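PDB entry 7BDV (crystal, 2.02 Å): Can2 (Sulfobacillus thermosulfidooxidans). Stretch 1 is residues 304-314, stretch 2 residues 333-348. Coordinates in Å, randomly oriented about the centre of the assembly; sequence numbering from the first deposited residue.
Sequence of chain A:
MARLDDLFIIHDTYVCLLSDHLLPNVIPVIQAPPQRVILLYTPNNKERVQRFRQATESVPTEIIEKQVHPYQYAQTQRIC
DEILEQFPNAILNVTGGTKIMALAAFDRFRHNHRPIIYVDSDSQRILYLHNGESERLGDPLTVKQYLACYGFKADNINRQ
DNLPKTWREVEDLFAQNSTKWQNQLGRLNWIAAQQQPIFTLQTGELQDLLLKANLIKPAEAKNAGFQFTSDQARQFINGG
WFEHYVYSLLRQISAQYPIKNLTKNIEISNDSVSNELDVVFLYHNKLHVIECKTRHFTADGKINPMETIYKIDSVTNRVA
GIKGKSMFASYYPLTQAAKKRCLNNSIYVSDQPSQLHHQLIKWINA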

# COMPACT_ATOMS: atom_id res chain seq x y z
N ASN A 304 -0.67 -19.57 9.52
CA ASN A 304 -1.36 -19.05 8.31
C ASN A 304 -0.85 -17.64 8.01
O ASN A 304 -1.37 -16.65 8.52
CB ASN A 304 -2.89 -19.10 8.40
CG ASN A 304 -3.44 -18.55 9.70
ND2 ASN A 304 -4.72 -18.20 9.69
N PRO A 305 0.16 -17.51 7.12
CA PRO A 305 0.89 -16.26 6.95
C PRO A 305 0.14 -15.17 6.18
O PRO A 305 0.52 -13.99 6.23
CB PRO A 305 2.13 -16.72 6.16
CG PRO A 305 1.59 -17.86 5.29
CD PRO A 305 0.62 -18.57 6.20
N MSE A 306 -0.88 -15.56 5.41
CA MSE A 306 -1.48 -14.67 4.43
C MSE A 306 -2.10 -13.45 5.10
O MSE A 306 -1.90 -12.33 4.64
CB MSE A 306 -2.51 -15.43 3.58
CG MSE A 306 -1.91 -16.42 2.59
SE MSE A 306 -0.80 -15.53 1.23
CE MSE A 306 -1.15 -16.33 -0.54
N GLU A 307 -2.83 -13.64 6.20
CA GLU A 307 -3.42 -12.51 6.92
C GLU A 307 -2.30 -11.56 7.39
O GLU A 307 -2.50 -10.35 7.34
CB GLU A 307 -4.30 -13.00 8.08
N THR A 308 -1.14 -12.09 7.81
CA THR A 308 0.01 -11.30 8.32
C THR A 308 0.62 -10.49 7.17
O THR A 308 1.00 -9.30 7.38
CB THR A 308 1.04 -12.21 9.00
N ILE A 309 0.72 -11.08 5.97
CA ILE A 309 1.31 -10.38 4.80
C ILE A 309 0.46 -9.14 4.46
O ILE A 309 1.06 -8.08 4.16
CB ILE A 309 1.47 -11.32 3.60
CG1 ILE A 309 2.46 -12.45 3.92
CG2 ILE A 309 1.87 -10.53 2.37
CD1 ILE A 309 2.40 -13.62 2.95
N TYR A 310 -0.87 -9.26 4.46
CA TYR A 310 -1.81 -8.16 4.14
C TYR A 310 -1.66 -7.04 5.18
O TYR A 310 -1.69 -5.88 4.83
CB TYR A 310 -3.26 -8.62 4.15
CG TYR A 310 -3.68 -9.55 3.04
CD1 TYR A 310 -3.34 -9.31 1.72
CD2 TYR A 310 -4.47 -10.64 3.32
CE1 TYR A 310 -3.78 -10.14 0.71
CE2 TYR A 310 -4.91 -11.49 2.31
CZ TYR A 310 -4.53 -11.25 1.00
OH TYR A 310 -4.93 -12.09 0.01
N LYS A 311 -1.53 -7.41 6.44
CA LYS A 311 -1.35 -6.42 7.54
C LYS A 311 -0.02 -5.69 7.33
O LYS A 311 -0.05 -4.44 7.31
CB LYS A 311 -1.45 -7.13 8.90
CG LYS A 311 -1.34 -6.20 10.10
CD LYS A 311 -0.76 -6.85 11.34
CE LYS A 311 -1.21 -6.15 12.61
NZ LYS A 311 -2.55 -6.62 13.03
N ILE A 312 1.08 -6.42 7.11
CA ILE A 312 2.43 -5.82 6.85
C ILE A 312 2.31 -4.81 5.70
O ILE A 312 2.78 -3.64 5.83
CB ILE A 312 3.49 -6.90 6.51
CG1 ILE A 312 3.86 -7.81 7.68
CG2 ILE A 312 4.73 -6.27 5.93
CD1 ILE A 312 4.74 -9.00 7.26
N ASP A 313 1.71 -5.25 4.58
CA ASP A 313 1.56 -4.40 3.39
C ASP A 313 0.77 -3.13 3.75
O ASP A 313 1.25 -2.05 3.41
CB ASP A 313 0.89 -5.17 2.25
CG ASP A 313 0.93 -4.42 0.93
OD1 ASP A 313 1.93 -3.73 0.70
OD2 ASP A 313 -0.04 -4.53 0.15
N SER A 314 -0.38 -3.26 4.39
CA SER A 314 -1.31 -2.15 4.73
C SER A 314 -0.62 -1.17 5.69
O SER A 314 -0.52 0.02 5.37
CB SER A 314 -2.59 -2.70 5.31
OG SER A 314 -3.44 -1.65 5.80
N PRO A 333 9.08 -22.78 7.82
CA PRO A 333 9.03 -22.62 6.37
C PRO A 333 7.69 -22.03 5.93
O PRO A 333 6.69 -22.37 6.51
CB PRO A 333 9.23 -24.04 5.81
CG PRO A 333 9.84 -24.82 6.96
CD PRO A 333 9.28 -24.19 8.22
N LEU A 334 7.72 -21.08 4.99
CA LEU A 334 6.53 -20.47 4.37
C LEU A 334 6.25 -21.21 3.07
O LEU A 334 7.22 -21.62 2.40
CB LEU A 334 6.81 -18.99 4.09
CG LEU A 334 6.87 -18.08 5.31
CD1 LEU A 334 7.23 -16.67 4.88
CD2 LEU A 334 5.54 -18.07 6.06
N THR A 335 4.97 -21.33 2.71
CA THR A 335 4.50 -21.89 1.41
C THR A 335 4.98 -20.99 0.27
O THR A 335 5.34 -19.79 0.53
CB THR A 335 2.98 -22.04 1.40
OG1 THR A 335 2.63 -22.51 0.10
CG2 THR A 335 2.24 -20.76 1.72
N GLN A 336 5.00 -21.52 -0.95
CA GLN A 336 5.49 -20.78 -2.15
C GLN A 336 4.59 -19.57 -2.39
O GLN A 336 5.11 -18.50 -2.71
CB GLN A 336 5.56 -21.69 -3.38
CG GLN A 336 6.73 -21.34 -4.28
CD GLN A 336 8.01 -21.21 -3.49
OE1 GLN A 336 8.50 -22.17 -2.90
NE2 GLN A 336 8.55 -20.00 -3.45
N ALA A 337 3.28 -19.74 -2.23
CA ALA A 337 2.25 -18.70 -2.45
C ALA A 337 2.52 -17.50 -1.53
O ALA A 337 2.40 -16.36 -2.01
CB ALA A 337 0.90 -19.32 -2.20
N ALA A 338 2.83 -17.74 -0.27
CA ALA A 338 3.10 -16.68 0.74
C ALA A 338 4.34 -15.91 0.32
O ALA A 338 4.32 -14.65 0.40
CB ALA A 338 3.25 -17.27 2.12
N LYS A 339 5.37 -16.61 -0.18
CA LYS A 339 6.64 -16.00 -0.66
C LYS A 339 6.35 -15.17 -1.91
O LYS A 339 6.91 -14.05 -2.03
CB LYS A 339 7.72 -17.06 -0.89
CG LYS A 339 8.42 -17.56 0.37
CD LYS A 339 9.20 -18.84 0.18
CE LYS A 339 10.06 -19.18 1.37
NZ LYS A 339 10.48 -20.60 1.33
N LYS A 340 5.51 -15.68 -2.81
CA LYS A 340 5.17 -14.97 -4.06
C LYS A 340 4.39 -13.68 -3.73
O LYS A 340 4.65 -12.65 -4.39
CB LYS A 340 4.42 -15.92 -5.01
CG LYS A 340 5.35 -16.80 -5.85
CD LYS A 340 4.71 -18.10 -6.38
N ARG A 341 3.48 -13.71 -2.75
CA ARG A 341 2.71 -12.49 -2.37
C ARG A 341 3.68 -11.45 -1.79
O ARG A 341 3.58 -10.25 -2.17
CB ARG A 341 1.56 -12.80 -1.42
CG ARG A 341 0.71 -11.56 -1.12
CD ARG A 341 -0.65 -11.90 -0.54
NE ARG A 341 -1.48 -12.69 -1.44
CZ ARG A 341 -2.29 -12.21 -2.39
NH1 ARG A 341 -2.41 -10.91 -2.61
NH2 ARG A 341 -2.98 -13.06 -3.13
N CYS A 342 4.61 -11.88 -0.94
CA CYS A 342 5.66 -11.01 -0.38
C CYS A 342 6.46 -10.34 -1.49
O CYS A 342 6.62 -9.10 -1.45
CB CYS A 342 6.58 -11.79 0.56
SG CYS A 342 5.76 -12.20 2.10
N LEU A 343 6.95 -11.12 -2.47
CA LEU A 343 7.70 -10.57 -3.63
C LEU A 343 6.82 -9.54 -4.35
O LEU A 343 7.30 -8.43 -4.61
CB LEU A 343 8.12 -11.70 -4.59
CG LEU A 343 8.84 -11.25 -5.86
CD1 LEU A 343 10.17 -10.60 -5.50
CD2 LEU A 343 9.03 -12.41 -6.84
N ASN A 344 5.57 -9.89 -4.64
CA ASN A 344 4.61 -9.01 -5.33
C ASN A 344 4.42 -7.69 -4.54
O ASN A 344 4.20 -6.66 -5.17
CB ASN A 344 3.27 -9.72 -5.50
CG ASN A 344 2.34 -8.94 -6.41
OD1 ASN A 344 2.65 -8.78 -7.58
ND2 ASN A 344 1.24 -8.45 -5.87
N ASN A 345 4.50 -7.73 -3.21
CA ASN A 345 4.17 -6.58 -2.32
C ASN A 345 5.44 -5.84 -1.87
O ASN A 345 5.32 -4.98 -0.98
CB ASN A 345 3.36 -7.05 -1.11
CG ASN A 345 1.93 -7.41 -1.46
OD1 ASN A 345 1.55 -7.49 -2.63
ND2 ASN A 345 1.12 -7.63 -0.44
N SER A 346 6.59 -6.19 -2.44
CA SER A 346 7.94 -5.66 -2.12
C SER A 346 8.28 -5.90 -0.64
O SER A 346 8.96 -5.05 -0.03
CB SER A 346 8.06 -4.18 -2.46
OG SER A 346 7.97 -3.98 -3.86
N ILE A 347 7.84 -7.02 -0.07
CA ILE A 347 8.18 -7.44 1.32
C ILE A 347 9.31 -8.47 1.22
O ILE A 347 9.08 -9.53 0.64
CB ILE A 347 6.94 -7.98 2.04
CG1 ILE A 347 5.83 -6.93 2.11
CG2 ILE A 347 7.29 -8.55 3.40
CD1 ILE A 347 4.53 -7.46 2.63
N TYR A 348 10.47 -8.16 1.78
CA TYR A 348 11.58 -9.15 1.88
C TYR A 348 11.14 -10.30 2.78
O TYR A 348 10.45 -10.08 3.80
CB TYR A 348 12.88 -8.47 2.31
CG TYR A 348 13.65 -7.92 1.14
CD1 TYR A 348 13.20 -6.80 0.44
CD2 TYR A 348 14.85 -8.49 0.74
CE1 TYR A 348 13.90 -6.29 -0.63
CE2 TYR A 348 15.57 -7.98 -0.33
CZ TYR A 348 15.10 -6.87 -1.01
OH TYR A 348 15.79 -6.33 -2.07

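The two helices, 306-314 and 336-344, run nearly parallel, with 8° between their N-to-C directions and a closest axial approach of 10.3 Å. No hydrogen bond crosses between the stretches. The contact is mostly apolar packing, and it buries 624 Å² counted over both sides.

Stretch 2 first touches stretch 1 at Leu-334. Its CA-to-CB bond points sideways, but the end of the side chain comes nearer, and Leu-334 CD2 lies 3.7 Å from Pro-305 CB. Thr-335 follows at the N-cap position. Ala-337 is exposed and its CA-to-CB bond points sideways; Ala-337 CB is 4.0 Å from Met-306 CE. Met-306 is modelled as selenomethionine and is poorly ordered, so its contacts are less certain than the others.

Ala-338 points toward stretch 1. Its small side chain accompanies a close approach of the backbones, with Ala-338 CA 6.2 Å from Met-306 CA. Ala-338 CB packs against Pro-305 CG at 3.6 Å and against Ile-309 CD1 at 3.8 Å. Ile-309 CD1 also reaches the backbone, 3.4 Å from Ala-338 O. That oxygen accepts the helical hydrogen bond from Cys-342 N.

Lys-339 and Lys-340 make no contact here. One turn on from Ala-338, Arg-341 lays its long side chain along stretch 1. Arg-341 CG is 3.8 Å from Ile-309 CG2, so the aliphatic part packs on the isoleucine. Farther out, Tyr-310 OH lies over one face of the guanidinium, 3.6 Å from Arg-341 CZ. Met-306 CE is at the guanidinium edge, 3.8 Å from Arg-341 NE. Arg-341 NH1 and NH2 are hydrogen-bonded elsewhere in the structure. NE is buried by this contact and has no partner in the model.

Cys-342 adds its sulfur to the apolar patch: Cys-342 SG is 3.7 Å from Ile-309 CD1. Asn-345 is the first residue to leave helical geometry. Asn-345 ND2 is 3.4 Å from Asp-313 OD2, but the angle is poor and the pair is not hydrogen-bonded. Both carboxylate oxygens of Asp-313 are satisfied elsewhere. Asn-345 OD1 receives a weak hydrogen bond from Asn-344 ND2 at 3.4 Å.

Ser-346 has positive phi and makes no contact with stretch 1. Ile-347 points back toward it. Ile-347 N donates to Cys-342 O at 2.8 Å, tying the chain to the end of the helix. Ile-347 CD1 lies 3.5 Å from Ile-312 CG2 and 4.1 Å from Ile-309 CG2. Ile-347 CD1 is also 3.8 Å from Ile-309 O, so it packs against backbone as well as side chains.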